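Local coordinates for protein multicopper oxidase type 1 (Nitrosomonas europaea, PDB 3G5W) that probably works as an oxidoreductase, a laccase-like two-domain multicopper oxidase with a mononuclear copper site and copper clusters shared between neighbouring subunits, at residues A201-G206 with G225-I230; H205-Q210 with N241-G246; W248-H253 with I268-E273. All coordinates share one frame; numbering follows the deposited sequence.

Contacts 1 and 3 are buried pairings within one five-stranded sheet, where strands 200-204 and 247-252 lie side by side and carry histidines to the same copper cluster. Contact 2, partly buried, shares His205 and Gly206 with contact 1 and joins the turn between strands 200-204 and 209-214 to the loop that leads into strand 247-252. The chemistry follows the place. In contact 1 a carbonyl just before the partner strand orients a copper ligand, whereas in contact 3 the orienting carbonyl belongs to the ligand's own strand; contact 2 relies largely on waters, one weak imidazole bond and a sulfur-aromatic approach. All three also touch the second subunit, which supplies further copper ligands.

Contact 1. Residues A201-G206 with G225-I230; sequences AIHTHG and GDTVLI. With C1O (Cu-O linkage), chain H; C2O (Cu-O-Cu linkage), chain P.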
ATOM      1  N   ALA A 201       6.916   0.185  -4.957  1.00 16.25           N
ATOM      2  CA  ALA A 201       6.323  -0.680  -5.987  1.00 16.20           C
ATOM      3  C   ALA A 201       7.414  -1.130  -6.967  1.00 16.02           C
ATOM      4  O   ALA A 201       7.680  -0.447  -7.960  1.00 16.18           O
ATOM      5  CB  ALA A 201       5.225   0.062  -6.715  1.00 16.41           C
ATOM      6  N   ILE A 202       8.056  -2.259  -6.675  1.00 16.04           N
ATOM      7  CA  ILE A 202       9.248  -2.656  -7.413  1.00 16.25           C
ATOM      8  C   ILE A 202       8.870  -3.374  -8.701  1.00 16.39           C
ATOM      9  O   ILE A 202       8.319  -4.479  -8.675  1.00 15.88           O
ATOM     10  CB  ILE A 202      10.248  -3.506  -6.571  1.00 16.30           C
ATOM     11  CG1 ILE A 202      10.678  -2.768  -5.291  1.00 16.76           C
ATOM     12  CG2 ILE A 202      11.474  -3.895  -7.409  1.00 16.89           C
ATOM     13  CD1 ILE A 202      11.300  -1.393  -5.524  1.00 18.51           C
ATOM     14  N   HIS A 203       9.197  -2.728  -9.815  1.00 16.14           N
ATOM     15  CA  HIS A 203       8.854  -3.218 -11.133  1.00 16.75           C
ATOM     16  C   HIS A 203      10.107  -3.657 -11.907  1.00 17.15           C
ATOM     17  O   HIS A 203      11.091  -2.920 -11.963  1.00 16.91           O
ATOM     18  CB  HIS A 203       8.079  -2.129 -11.883  1.00 16.58           C
ATOM     19  CG  HIS A 203       7.829  -2.460 -13.316  1.00 16.56           C
ATOM     20  ND1 HIS A 203       7.174  -3.608 -13.708  1.00 16.74           N
ATOM     21  CD2 HIS A 203       8.172  -1.813 -14.454  1.00 16.67           C
ATOM     22  CE1 HIS A 203       7.119  -3.652 -15.027  1.00 16.97           C
ATOM     23  NE2 HIS A 203       7.715  -2.575 -15.504  1.00 16.15           N
ATOM     24  N   THR A 204      10.068  -4.869 -12.475  1.00 17.21           N
ATOM     25  CA  THR A 204      11.176  -5.396 -13.283  1.00 17.54           C
ATOM     26  C   THR A 204      10.758  -5.600 -14.749  1.00 17.35           C
ATOM     27  O   THR A 204       9.793  -6.313 -15.035  1.00 17.46           O
ATOM     28  CB  THR A 204      11.729  -6.732 -12.695  1.00 17.76           C
ATOM     29  OG1 THR A 204      12.065  -6.553 -11.311  1.00 18.86           O
ATOM     30  CG2 THR A 204      12.988  -7.205 -13.461  1.00 17.92           C
ATOM     31  N   HIS A 205      11.487  -4.965 -15.664  1.00 16.90           N
ATOM     32  CA  HIS A 205      11.237  -5.094 -17.107  1.00 16.80           C
ATOM     33  C   HIS A 205      11.696  -6.444 -17.650  1.00 16.75           C
ATOM     34  O   HIS A 205      12.659  -7.020 -17.148  1.00 16.76           O
ATOM     35  CB  HIS A 205      12.000  -4.017 -17.871  1.00 16.18           C
ATOM     36  CG  HIS A 205      11.493  -2.623 -17.657  1.00 16.61           C
ATOM     37  ND1 HIS A 205      11.536  -1.668 -18.648  1.00 16.52           N
ATOM     38  CD2 HIS A 205      10.942  -2.021 -16.576  1.00 16.72           C
ATOM     39  CE1 HIS A 205      11.036  -0.533 -18.185  1.00 17.75           C
ATOM     40  NE2 HIS A 205      10.663  -0.722 -16.931  1.00 17.47           N
ATOM     41  N   GLY A 206      11.003  -6.927 -18.683  1.00 16.75           N
ATOM     42  CA  GLY A 206      11.440  -8.073 -19.489  1.00 17.16           C
ATOM     43  C   GLY A 206      11.331  -9.464 -18.890  1.00 17.37           C
ATOM     44  O   GLY A 206      11.703 -10.447 -19.537  1.00 17.70           O
ATOM     45  N   GLY A 225       3.659 -11.810 -11.589  1.00 21.97           N
ATOM     46  CA  GLY A 225       3.357 -10.456 -12.029  1.00 21.17           C
ATOM     47  C   GLY A 225       4.601  -9.731 -12.483  1.00 20.82           C
ATOM     48  O   GLY A 225       5.580 -10.361 -12.895  1.00 20.65           O
ATOM     49  N   ASP A 226       4.563  -8.404 -12.409  1.00 20.21           N
ATOM     50  CA  ASP A 226       5.718  -7.601 -12.799  1.00 19.79           C
ATOM     51  C   ASP A 226       6.038  -6.460 -11.834  1.00 19.39           C
ATOM     52  O   ASP A 226       7.101  -5.847 -11.937  1.00 18.42           O
ATOM     53  CB  ASP A 226       5.593  -7.094 -14.249  1.00 20.18           C
ATOM     54  CG  ASP A 226       4.368  -6.212 -14.478  1.00 21.04           C
ATOM     55  OD1 ASP A 226       4.158  -5.236 -13.731  1.00 22.68           O
ATOM     56  OD2 ASP A 226       3.613  -6.485 -15.439  1.00 23.26           O
ATOM     57  N   THR A 227       5.112  -6.189 -10.910  1.00 18.96           N
ATOM     58  CA  THR A 227       5.260  -5.113  -9.922  1.00 19.24           C
ATOM     59  C   THR A 227       4.891  -5.625  -8.524  1.00 19.18           C
ATOM     60  O   THR A 227       3.801  -6.167  -8.312  1.00 19.43           O
ATOM     61  CB  THR A 227       4.411  -3.857 -10.302  1.00 19.04           C
ATOM     62  OG1 THR A 227       4.746  -3.436 -11.631  1.00 19.84           O
ATOM     63  CG2 THR A 227       4.656  -2.691  -9.344  1.00 18.87           C
ATOM     64  N   VAL A 228       5.821  -5.462  -7.587  1.00 18.77           N
ATOM     65  CA  VAL A 228       5.667  -5.945  -6.221  1.00 18.77           C
ATOM     66  C   VAL A 228       5.469  -4.765  -5.274  1.00 18.59           C
ATOM     67  O   VAL A 228       6.395  -3.984  -5.045  1.00 18.03           O
ATOM     68  CB  VAL A 228       6.915  -6.753  -5.759  1.00 18.88           C
ATOM     69  CG1 VAL A 228       6.701  -7.317  -4.352  1.00 19.20           C
ATOM     70  CG2 VAL A 228       7.257  -7.880  -6.768  1.00 20.19           C
ATOM     71  N   LEU A 229       4.266  -4.647  -4.716  1.00 18.55           N
ATOM     72  CA  LEU A 229       3.981  -3.599  -3.742  1.00 19.06           C
ATOM     73  C   LEU A 229       4.469  -4.054  -2.368  1.00 18.82           C
ATOM     74  O   LEU A 229       3.983  -5.063  -1.827  1.00 19.23           O
ATOM     75  CB  LEU A 229       2.481  -3.273  -3.725  1.00 18.92           C
ATOM     76  CG  LEU A 229       2.067  -1.914  -3.147  1.00 20.11           C
ATOM     77  CD1 LEU A 229       2.558  -0.781  -4.039  1.00 20.79           C
ATOM     78  CD2 LEU A 229       0.537  -1.846  -2.978  1.00 19.90           C
ATOM     79  N   ILE A 230       5.452  -3.335  -1.822  1.00 18.24           N
ATOM     80  CA  ILE A 230       6.095  -3.714  -0.560  1.00 17.54           C
ATOM     81  C   ILE A 230       6.081  -2.559   0.457  1.00 17.68           C
ATOM     82  O   ILE A 230       6.513  -1.444   0.162  1.00 17.64           O
ATOM     83  CB  ILE A 230       7.529  -4.312  -0.776  1.00 17.80           C
ATOM     84  CG1 ILE A 230       8.139  -4.764   0.559  1.00 16.83           C
ATOM     85  CG2 ILE A 230       8.445  -3.345  -1.537  1.00 18.11           C
ATOM     86  CD1 ILE A 230       9.480  -5.455   0.443  1.00 16.72           C
TER
HETATM   87 CU4  C1O H   2       7.611  -1.896 -17.307  1.00 22.97          CU
HETATM   88  O3  C1O H   2       7.397  -4.447 -18.478  1.00 14.19           O
HETATM   89 CU2  C2O P 362      10.139   0.995 -16.011  1.00 22.05          CU
HETATM   90 CU3  C2O P 362       5.120   1.066 -16.160  1.00 20.23          CU
HETATM   91  O1  C2O P 362       7.798   1.247 -16.062  1.00 23.41           O
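Strand segments 201-204 and 227-230 run antiparallel and fit most closely where His203 meets Asp226 and Thr227. Ile202 and Val228 form a hydrogen-bonded pair, Ile202 N giving to Val228 O and Val228 N to Ile202 O, both at 2.9 Å with the donor above the carbonyl plane. Beyond them the carbonyl oxygen of Asp226 is gripped twice. Thr204 N reaches Asp226 O nearly along the C=O axis at 3.2 Å, whereas His203 ND1 arrives from above the carbonyl plane, 2.9 Å from Asp226 O. With CG anti to the backbone N (chi1 172°), His203 lies beside the partner chain, and the ND1 bond helps fix the rotation of the ring, whose NE2 binds CU4 of C1O at 1.9 Å. Asp226 is thus a second-shell residue. Its carboxylate is steadied by Thr227 OG1, which donates to Asp226 OD1 at 2.8 Å, and by a salt bridge from OD2 to Arg235 of the second subunit.

Ala201 CB packs between Thr227 CG2 and Leu229 CD1, 3.9 Å from the latter. Near Ile230 the fit is looser: Ile202 CG1 lies 4.4 Å from Ile230 CG2, and Leu229 is partly exposed. His59 of the second subunit also binds CU4. His203 and His205 form a His-X-His motif at the end of a cupredoxin strand, as is usual at the trinuclear copper site of multicopper oxidases, which here lies between subunits.

Contact 2. Residues H205-Q210 with N241-G246; sequences HGHISQ and NMDNPG. With C2O (Cu-O-Cu linkage), chain P; C1O (Cu-O linkage), chain H.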
ATOM      1  N   HIS A 205      11.487  -4.965 -15.664  1.00 16.90           N
ATOM      2  CA  HIS A 205      11.237  -5.094 -17.107  1.00 16.80           C
ATOM      3  C   HIS A 205      11.696  -6.444 -17.650  1.00 16.75           C
ATOM      4  O   HIS A 205      12.659  -7.020 -17.148  1.00 16.76           O
ATOM      5  CB  HIS A 205      12.000  -4.017 -17.871  1.00 16.18           C
ATOM      6  CG  HIS A 205      11.493  -2.623 -17.657  1.00 16.61           C
ATOM      7  ND1 HIS A 205      11.536  -1.668 -18.648  1.00 16.52           N
ATOM      8  CD2 HIS A 205      10.942  -2.021 -16.576  1.00 16.72           C
ATOM      9  CE1 HIS A 205      11.036  -0.533 -18.185  1.00 17.75           C
ATOM     10  NE2 HIS A 205      10.663  -0.722 -16.931  1.00 17.47           N
ATOM     11  N   GLY A 206      11.003  -6.927 -18.683  1.00 16.75           N
ATOM     12  CA  GLY A 206      11.440  -8.073 -19.489  1.00 17.16           C
ATOM     13  C   GLY A 206      11.331  -9.464 -18.890  1.00 17.37           C
ATOM     14  O   GLY A 206      11.703 -10.447 -19.537  1.00 17.70           O
ATOM     15  N   HIS A 207      10.822  -9.555 -17.666  1.00 17.58           N
ATOM     16  CA  HIS A 207      10.783 -10.817 -16.927  1.00 17.77           C
ATOM     17  C   HIS A 207       9.501 -10.965 -16.125  1.00 18.10           C
ATOM     18  O   HIS A 207       8.835  -9.977 -15.815  1.00 18.02           O
ATOM     19  CB  HIS A 207      11.982 -10.915 -15.977  1.00 17.75           C
ATOM     20  CG  HIS A 207      13.302 -10.771 -16.667  1.00 17.53           C
ATOM     21  ND1 HIS A 207      14.084 -11.855 -17.003  1.00 19.00           N
ATOM     22  CD2 HIS A 207      13.961  -9.677 -17.115  1.00 17.25           C
ATOM     23  CE1 HIS A 207      15.172 -11.433 -17.621  1.00 17.72           C
ATOM     24  NE2 HIS A 207      15.123 -10.116 -17.698  1.00 19.37           N
ATOM     25  N   ILE A 208       9.172 -12.207 -15.778  1.00 18.67           N
ATOM     26  CA  ILE A 208       8.064 -12.485 -14.869  1.00 19.01           C
ATOM     27  C   ILE A 208       8.581 -12.524 -13.433  1.00 19.17           C
ATOM     28  O   ILE A 208       9.438 -13.341 -13.100  1.00 19.02           O
ATOM     29  CB  ILE A 208       7.368 -13.828 -15.200  1.00 19.00           C
ATOM     30  CG1 ILE A 208       6.876 -13.830 -16.655  1.00 19.10           C
ATOM     31  CG2 ILE A 208       6.215 -14.080 -14.209  1.00 18.82           C
ATOM     32  CD1 ILE A 208       6.483 -15.208 -17.189  1.00 19.45           C
ATOM     33  N   SER A 209       8.068 -11.626 -12.592  1.00 19.04           N
ATOM     34  CA  SER A 209       8.341 -11.675 -11.161  1.00 19.09           C
ATOM     35  C   SER A 209       7.530 -12.789 -10.515  1.00 19.10           C
ATOM     36  O   SER A 209       6.295 -12.779 -10.577  1.00 18.71           O
ATOM     37  CB  SER A 209       7.994 -10.341 -10.493  1.00 18.88           C
ATOM     38  OG  SER A 209       8.900  -9.325 -10.881  1.00 19.68           O
ATOM     39  N   GLN A 210       8.225 -13.753  -9.911  1.00 18.92           N
ATOM     40  CA  GLN A 210       7.563 -14.784  -9.129  1.00 19.45           C
ATOM     41  C   GLN A 210       7.716 -14.407  -7.660  1.00 18.91           C
ATOM     42  O   GLN A 210       8.791 -14.572  -7.081  1.00 18.97           O
ATOM     43  CB  GLN A 210       8.175 -16.170  -9.382  1.00 19.27           C
ATOM     44  CG  GLN A 210       8.146 -16.641 -10.836  1.00 20.78           C
ATOM     45  CD  GLN A 210       8.928 -17.937 -11.031  1.00 21.99           C
ATOM     46  OE1 GLN A 210       8.570 -18.977 -10.480  1.00 25.75           O
ATOM     47  NE2 GLN A 210      10.012 -17.871 -11.804  1.00 25.64           N
ATOM     48  N   ASN A 241      13.477 -15.933 -13.567  1.00 21.72           N
ATOM     49  CA  ASN A 241      14.214 -16.788 -14.500  1.00 22.51           C
ATOM     50  C   ASN A 241      14.836 -15.896 -15.562  1.00 22.30           C
ATOM     51  O   ASN A 241      14.126 -15.150 -16.244  1.00 21.99           O
ATOM     52  CB  ASN A 241      13.302 -17.845 -15.146  1.00 23.20           C
ATOM     53  CG  ASN A 241      12.702 -18.817 -14.135  1.00 26.22           C
ATOM     54  OD1 ASN A 241      13.330 -19.175 -13.133  1.00 29.51           O
ATOM     55  ND2 ASN A 241      11.468 -19.252 -14.396  1.00 28.61           N
ATOM     56  N   MET A 242      16.163 -15.949 -15.682  1.00 22.29           N
ATOM     57  CA  MET A 242      16.883 -15.077 -16.610  1.00 22.63           C
ATOM     58  C   MET A 242      16.941 -15.702 -18.003  1.00 22.60           C
ATOM     59  O   MET A 242      17.973 -16.236 -18.405  1.00 22.52           O
ATOM     60  CB  MET A 242      18.302 -14.766 -16.103  1.00 22.94           C
ATOM     61  CG  MET A 242      18.395 -13.969 -14.790  1.00 25.04           C
ATOM     62  SD  MET A 242      17.568 -12.346 -14.809  1.00 30.87           S
ATOM     63  CE  MET A 242      16.032 -12.826 -14.104  1.00 25.43           C
ATOM     64  N   ASP A 243      15.830 -15.620 -18.735  1.00 22.48           N
ATOM     65  CA  ASP A 243      15.706 -16.297 -20.028  1.00 22.86           C
ATOM     66  C   ASP A 243      15.558 -15.338 -21.215  1.00 22.32           C
ATOM     67  O   ASP A 243      15.143 -15.745 -22.299  1.00 22.35           O
ATOM     68  CB  ASP A 243      14.511 -17.252 -19.991  1.00 23.42           C
ATOM     69  CG  ASP A 243      13.184 -16.530 -19.744  1.00 25.18           C
ATOM     70  OD1 ASP A 243      12.155 -17.227 -19.623  1.00 28.16           O
ATOM     71  OD2 ASP A 243      13.158 -15.276 -19.667  1.00 25.80           O
ATOM     72  N   ASN A 244      15.890 -14.069 -21.009  1.00 21.42           N
ATOM     73  CA  ASN A 244      15.560 -13.030 -21.980  1.00 20.77           C
ATOM     74  C   ASN A 244      16.666 -11.977 -22.069  1.00 20.60           C
ATOM     75  O   ASN A 244      16.524 -10.886 -21.512  1.00 20.33           O
ATOM     76  CB  ASN A 244      14.181 -12.418 -21.613  1.00 20.29           C
ATOM     77  CG  ASN A 244      13.682 -11.395 -22.624  1.00 20.58           C
ATOM     78  OD1 ASN A 244      12.769 -10.607 -22.328  1.00 19.83           O
ATOM     79  ND2 ASN A 244      14.274 -11.390 -23.816  1.00 18.71           N
ATOM     80  N   PRO A 245      17.787 -12.304 -22.759  1.00 20.61           N
ATOM     81  CA  PRO A 245      18.911 -11.373 -22.858  1.00 20.45           C
ATOM     82  C   PRO A 245      18.576  -9.968 -23.349  1.00 20.37           C
ATOM     83  O   PRO A 245      17.888  -9.796 -24.365  1.00 20.24           O
ATOM     84  CB  PRO A 245      19.880 -12.084 -23.813  1.00 20.75           C
ATOM     85  CG  PRO A 245      19.583 -13.539 -23.593  1.00 20.95           C
ATOM     86  CD  PRO A 245      18.083 -13.577 -23.447  1.00 20.78           C
ATOM     87  N   GLY A 246      19.052  -8.984 -22.587  1.00 19.66           N
ATOM     88  CA  GLY A 246      18.889  -7.566 -22.889  1.00 19.57           C
ATOM     89  C   GLY A 246      19.418  -6.715 -21.745  1.00 19.57           C
ATOM     90  O   GLY A 246      20.111  -7.214 -20.861  1.00 19.08           O
TER
HETATM   91 CU2  C2O P 362      10.139   0.995 -16.011  1.00 22.05          CU
HETATM   92 CU3  C2O P 362       5.120   1.066 -16.160  1.00 20.23          CU
HETATM   93  O1  C2O P 362       7.798   1.247 -16.062  1.00 23.41           O
HETATM   94 CU4  C1O H   2       7.611  -1.896 -17.307  1.00 22.97          CU
HETATM   95  O3  C1O H   2       7.397  -4.447 -18.478  1.00 14.19           O
HETATM   96  O   HOH W   1      11.272 -13.284 -19.590  1.00 25.76           O
HETATM   97  O   HOH W   2      10.725 -15.617 -13.881  1.00 21.08           O
HETATM   98  O   HOH W   3      11.285 -14.281 -16.834  1.00 23.42           O
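The loop that follows the His-X-His copper motif of this cupredoxin domain meets here the loop linking strands 235-241 and 247-252. His205, the last residue of the motif, takes no direct part in the contact: its NE2 binds CU2 of C2O at 2.0 Å, CU4 of C1O lies over one face of its ring, and its ND1 is hydrogen-bonded to Asp72 of the second subunit. His207 makes the largest single contribution. Its CG is anti to the carbonyl carbon (chi1 -56°), and the ring edge turns ND1 to Asn241 O, a weak but fairly straight hydrogen bond of 3.4 Å lying close to the ring plane. Asn241 O also takes a weak bond from Asp243 N, as the chain bends through an inverse gamma turn centred on Met242. The side chain of Met242, bent at chi2 and chi3, crosses that of His207 at about a right angle; CE stands 3.6 Å from His207 ND1, and SD approaches the ring obliquely. Trp248 meets the same imidazole edge-to-face. An alanine in place of His207 would remove the imidazole and with it the ND1 bond, and would probably loosen the packing of Met242 and Trp248 against this loop.

Waters fill out the polar part. One donates to both Gly206 O and Asp243 OD2, while Asp243 OD1 is salt-bridged to Arg66 of the second subunit; another accepts from Ile208 N and donates to Asn241 O. At the more exposed end the amides of Gln210 and Asn241 are turned 68° apart and are not bonded to each other. Instead a third water accepts from Gln210 NE2 and Asn241 N, and donates to Ile208 O at 2.7 Å.

Contact 3. Residues W248-H253 with I268-E273; sequences WMIHDH and IMTTIE. With C2O (Cu-O-Cu linkage), chain P.
Strands 248-252 and 269-273 are antiparallel neighbours in a cupredoxin sheet, and the first runs into a His-X-His motif of copper ligands, His251 on the strand and His253 just past it. First along the segment, Trp248 pairs with Ile272 through two backbone bonds, both in the carbonyl plane; the one from Ile272 N to Trp248 O is the shortest across the strands, 2.7 Å. Met249 shares a face with Thr271, Met269 and His251. With three successive torsions near -60° its chain folds back over the partner strand, and CE presses on Met269 CG at 3.4 Å, tighter than usual for two carbons, while SD touches the methyl of Thr271. Ile250 points to the other face, lying side by side with Thr270, CG2 of Ile250 to CG2 of Thr270 at 3.5 Å. Its backbone gives and takes a bond, Thr270 N meeting Ile250 O at 2.8 Å nearly along the C=O axis.

His251 has CG in the crowded position between backbone N and carbonyl carbon (chi1 66°), which directs the ring away from the partner strand. ND1 of His251 donates to Asp252 O at 2.9 Å, helping to set the ring with NE2 2.0 Å from CU2 of C2O. Asp252 N closes the pairing with a bond to Ile268 O of 3.0 Å, and its carboxylate turns to outside partners, among them His257, His200 and Ala201. Last comes His253: with His61 and His103 of the second subunit it holds CU3 of C2O, NE2 of His253 lying 2.3 Å from the metal.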
ATOM      1  N   TRP A 248      17.788  -4.338 -18.861  1.00 19.75           N
ATOM      2  CA  TRP A 248      16.446  -4.274 -18.286  1.00 19.55           C
ATOM      3  C   TRP A 248      16.390  -3.443 -17.016  1.00 19.96           C
ATOM      4  O   TRP A 248      17.140  -3.689 -16.072  1.00 20.37           O
ATOM      5  CB  TRP A 248      15.953  -5.680 -17.961  1.00 19.16           C
ATOM      6  CG  TRP A 248      15.979  -6.631 -19.116  1.00 18.50           C
ATOM      7  CD1 TRP A 248      16.859  -7.659 -19.317  1.00 19.51           C
ATOM      8  CD2 TRP A 248      15.092  -6.634 -20.236  1.00 18.30           C
ATOM      9  NE1 TRP A 248      16.558  -8.317 -20.490  1.00 19.54           N
ATOM     10  CE2 TRP A 248      15.476  -7.708 -21.072  1.00 18.99           C
ATOM     11  CE3 TRP A 248      13.994  -5.842 -20.606  1.00 18.14           C
ATOM     12  CZ2 TRP A 248      14.810  -8.002 -22.269  1.00 18.84           C
ATOM     13  CZ3 TRP A 248      13.329  -6.138 -21.798  1.00 19.12           C
ATOM     14  CH2 TRP A 248      13.735  -7.216 -22.608  1.00 18.14           C
ATOM     15  N   MET A 249      15.485  -2.474 -16.988  1.00 20.22           N
ATOM     16  CA  MET A 249      15.294  -1.654 -15.797  1.00 20.84           C
ATOM     17  C   MET A 249      14.633  -2.446 -14.685  1.00 20.31           C
ATOM     18  O   MET A 249      13.749  -3.270 -14.929  1.00 19.65           O
ATOM     19  CB  MET A 249      14.420  -0.435 -16.099  1.00 21.12           C
ATOM     20  CG  MET A 249      14.969   0.526 -17.129  1.00 24.53           C
ATOM     21  SD  MET A 249      16.644   1.155 -16.833  1.00 29.37           S
ATOM     22  CE  MET A 249      16.493   1.839 -15.191  1.00 29.29           C
ATOM     23  N   ILE A 250      15.088  -2.200 -13.466  1.00 20.12           N
ATOM     24  CA  ILE A 250      14.318  -2.514 -12.272  1.00 20.11           C
ATOM     25  C   ILE A 250      14.268  -1.237 -11.437  1.00 19.48           C
ATOM     26  O   ILE A 250      15.298  -0.607 -11.197  1.00 18.67           O
ATOM     27  CB  ILE A 250      14.876  -3.738 -11.487  1.00 20.76           C
ATOM     28  CG1 ILE A 250      14.427  -3.701 -10.021  1.00 21.44           C
ATOM     29  CG2 ILE A 250      16.392  -3.828 -11.592  1.00 22.57           C
ATOM     30  CD1 ILE A 250      14.613  -5.019  -9.316  1.00 24.09           C
ATOM     31  N   HIS A 251      13.063  -0.835 -11.041  1.00 18.46           N
ATOM     32  CA  HIS A 251      12.872   0.446 -10.370  1.00 18.22           C
ATOM     33  C   HIS A 251      11.565   0.504  -9.589  1.00 17.83           C
ATOM     34  O   HIS A 251      10.637  -0.267  -9.845  1.00 16.85           O
ATOM     35  CB  HIS A 251      12.914   1.599 -11.389  1.00 18.48           C
ATOM     36  CG  HIS A 251      11.775   1.591 -12.361  1.00 19.21           C
ATOM     37  ND1 HIS A 251      10.642   2.354 -12.183  1.00 20.57           N
ATOM     38  CD2 HIS A 251      11.586   0.901 -13.511  1.00 20.38           C
ATOM     39  CE1 HIS A 251       9.808   2.145 -13.188  1.00 20.97           C
ATOM     40  NE2 HIS A 251      10.354   1.265 -14.006  1.00 20.89           N
ATOM     41  N   ASP A 252      11.513   1.432  -8.639  1.00 17.16           N
ATOM     42  CA  ASP A 252      10.286   1.744  -7.937  1.00 17.52           C
ATOM     43  C   ASP A 252       9.366   2.427  -8.939  1.00 17.74           C
ATOM     44  O   ASP A 252       9.776   3.367  -9.639  1.00 18.09           O
ATOM     45  CB  ASP A 252      10.584   2.677  -6.760  1.00 17.10           C
ATOM     46  CG  ASP A 252       9.444   2.749  -5.766  1.00 17.40           C
ATOM     47  OD1 ASP A 252       8.276   2.482  -6.138  1.00 16.64           O
ATOM     48  OD2 ASP A 252       9.720   3.088  -4.604  1.00 17.44           O
ATOM     49  N   HIS A 253       8.134   1.940  -9.028  1.00 18.27           N
ATOM     50  CA  HIS A 253       7.164   2.521  -9.948  1.00 18.97           C
ATOM     51  C   HIS A 253       6.370   3.673  -9.337  1.00 19.64           C
ATOM     52  O   HIS A 253       5.524   4.271 -10.009  1.00 19.69           O
ATOM     53  CB  HIS A 253       6.233   1.458 -10.543  1.00 18.64           C
ATOM     54  CG  HIS A 253       5.770   1.788 -11.929  1.00 19.26           C
ATOM     55  ND1 HIS A 253       4.894   2.820 -12.194  1.00 19.40           N
ATOM     56  CD2 HIS A 253       6.065   1.229 -13.126  1.00 20.20           C
ATOM     57  CE1 HIS A 253       4.676   2.887 -13.495  1.00 19.72           C
ATOM     58  NE2 HIS A 253       5.368   1.927 -14.083  1.00 20.79           N
ATOM     59  N   ILE A 268      15.395   5.008  -6.467  1.00 18.89           N
ATOM     60  CA  ILE A 268      15.371   3.542  -6.406  1.00 18.83           C
ATOM     61  C   ILE A 268      15.280   2.952  -7.821  1.00 19.30           C
ATOM     62  O   ILE A 268      14.197   2.788  -8.390  1.00 18.28           O
ATOM     63  CB  ILE A 268      14.252   3.025  -5.442  1.00 18.66           C
ATOM     64  CG1 ILE A 268      14.576   3.457  -4.004  1.00 18.24           C
ATOM     65  CG2 ILE A 268      14.119   1.493  -5.507  1.00 18.48           C
ATOM     66  CD1 ILE A 268      13.422   3.339  -3.000  1.00 18.99           C
ATOM     67  N   MET A 269      16.445   2.644  -8.371  1.00 19.97           N
ATOM     68  CA  MET A 269      16.569   2.263  -9.769  1.00 22.12           C
ATOM     69  C   MET A 269      17.917   1.580 -10.015  1.00 20.85           C
ATOM     70  O   MET A 269      18.954   2.035  -9.520  1.00 20.27           O
ATOM     71  CB  MET A 269      16.419   3.528 -10.625  1.00 21.55           C
ATOM     72  CG  MET A 269      16.629   3.372 -12.106  1.00 24.74           C
ATOM     73  SD  MET A 269      15.618   4.528 -13.067  1.00 28.83           S
ATOM     74  CE  MET A 269      16.122   6.135 -12.445  1.00 27.05           C
ATOM     75  N   THR A 270      17.889   0.473 -10.754  1.00 20.47           N
ATOM     76  CA  THR A 270      19.106  -0.110 -11.325  1.00 20.03           C
ATOM     77  C   THR A 270      18.767  -0.825 -12.643  1.00 20.03           C
ATOM     78  O   THR A 270      17.652  -0.679 -13.163  1.00 19.23           O
ATOM     79  CB  THR A 270      19.897  -1.015 -10.315  1.00 20.01           C
ATOM     80  OG1 THR A 270      21.180  -1.340 -10.867  1.00 20.44           O
ATOM     81  CG2 THR A 270      19.156  -2.308  -9.976  1.00 19.77           C
ATOM     82  N   THR A 271      19.729  -1.557 -13.197  1.00 19.95           N
ATOM     83  CA  THR A 271      19.476  -2.368 -14.388  1.00 20.24           C
ATOM     84  C   THR A 271      19.918  -3.807 -14.183  1.00 20.30           C
ATOM     85  O   THR A 271      20.751  -4.095 -13.316  1.00 20.71           O
ATOM     86  CB  THR A 271      20.190  -1.806 -15.647  1.00 20.17           C
ATOM     87  OG1 THR A 271      21.609  -1.913 -15.484  1.00 20.78           O
ATOM     88  CG2 THR A 271      19.820  -0.354 -15.882  1.00 20.00           C
ATOM     89  N   ILE A 272      19.349  -4.700 -14.986  1.00 20.07           N
ATOM     90  CA  ILE A 272      19.846  -6.061 -15.145  1.00 20.29           C
ATOM     91  C   ILE A 272      20.598  -6.117 -16.476  1.00 20.45           C
ATOM     92  O   ILE A 272      20.031  -5.782 -17.517  1.00 20.35           O
ATOM     93  CB  ILE A 272      18.688  -7.090 -15.171  1.00 20.29           C
ATOM     94  CG1 ILE A 272      17.969  -7.139 -13.814  1.00 20.65           C
ATOM     95  CG2 ILE A 272      19.200  -8.480 -15.586  1.00 21.03           C
ATOM     96  CD1 ILE A 272      16.582  -7.780 -13.881  1.00 22.12           C
ATOM     97  N   GLU A 273      21.866  -6.526 -16.429  1.00 20.87           N
ATOM     98  CA  GLU A 273      22.720  -6.643 -17.627  1.00 21.72           C
ATOM     99  C   GLU A 273      23.039  -8.105 -17.942  1.00 21.99           C
ATOM    100  O   GLU A 273      23.664  -8.791 -17.130  1.00 21.65           O
ATOM    101  CB  GLU A 273      24.048  -5.895 -17.417  1.00 21.78           C
ATOM    102  CG  GLU A 273      23.937  -4.394 -17.173  1.00 22.11           C
ATOM    103  CD  GLU A 273      25.270  -3.738 -16.823  1.00 22.35           C
ATOM    104  OE1 GLU A 273      25.338  -2.486 -16.844  1.00 24.28           O
ATOM    105  OE2 GLU A 273      26.252  -4.457 -16.518  1.00 23.32           O
TER
HETATM  106 CU2  C2O P 362      10.139   0.995 -16.011  1.00 22.05          CU
HETATM  107 CU3  C2O P 362       5.120   1.066 -16.160  1.00 20.23          CU
HETATM  108  O1  C2O P 362       7.798   1.247 -16.062  1.00 23.41           O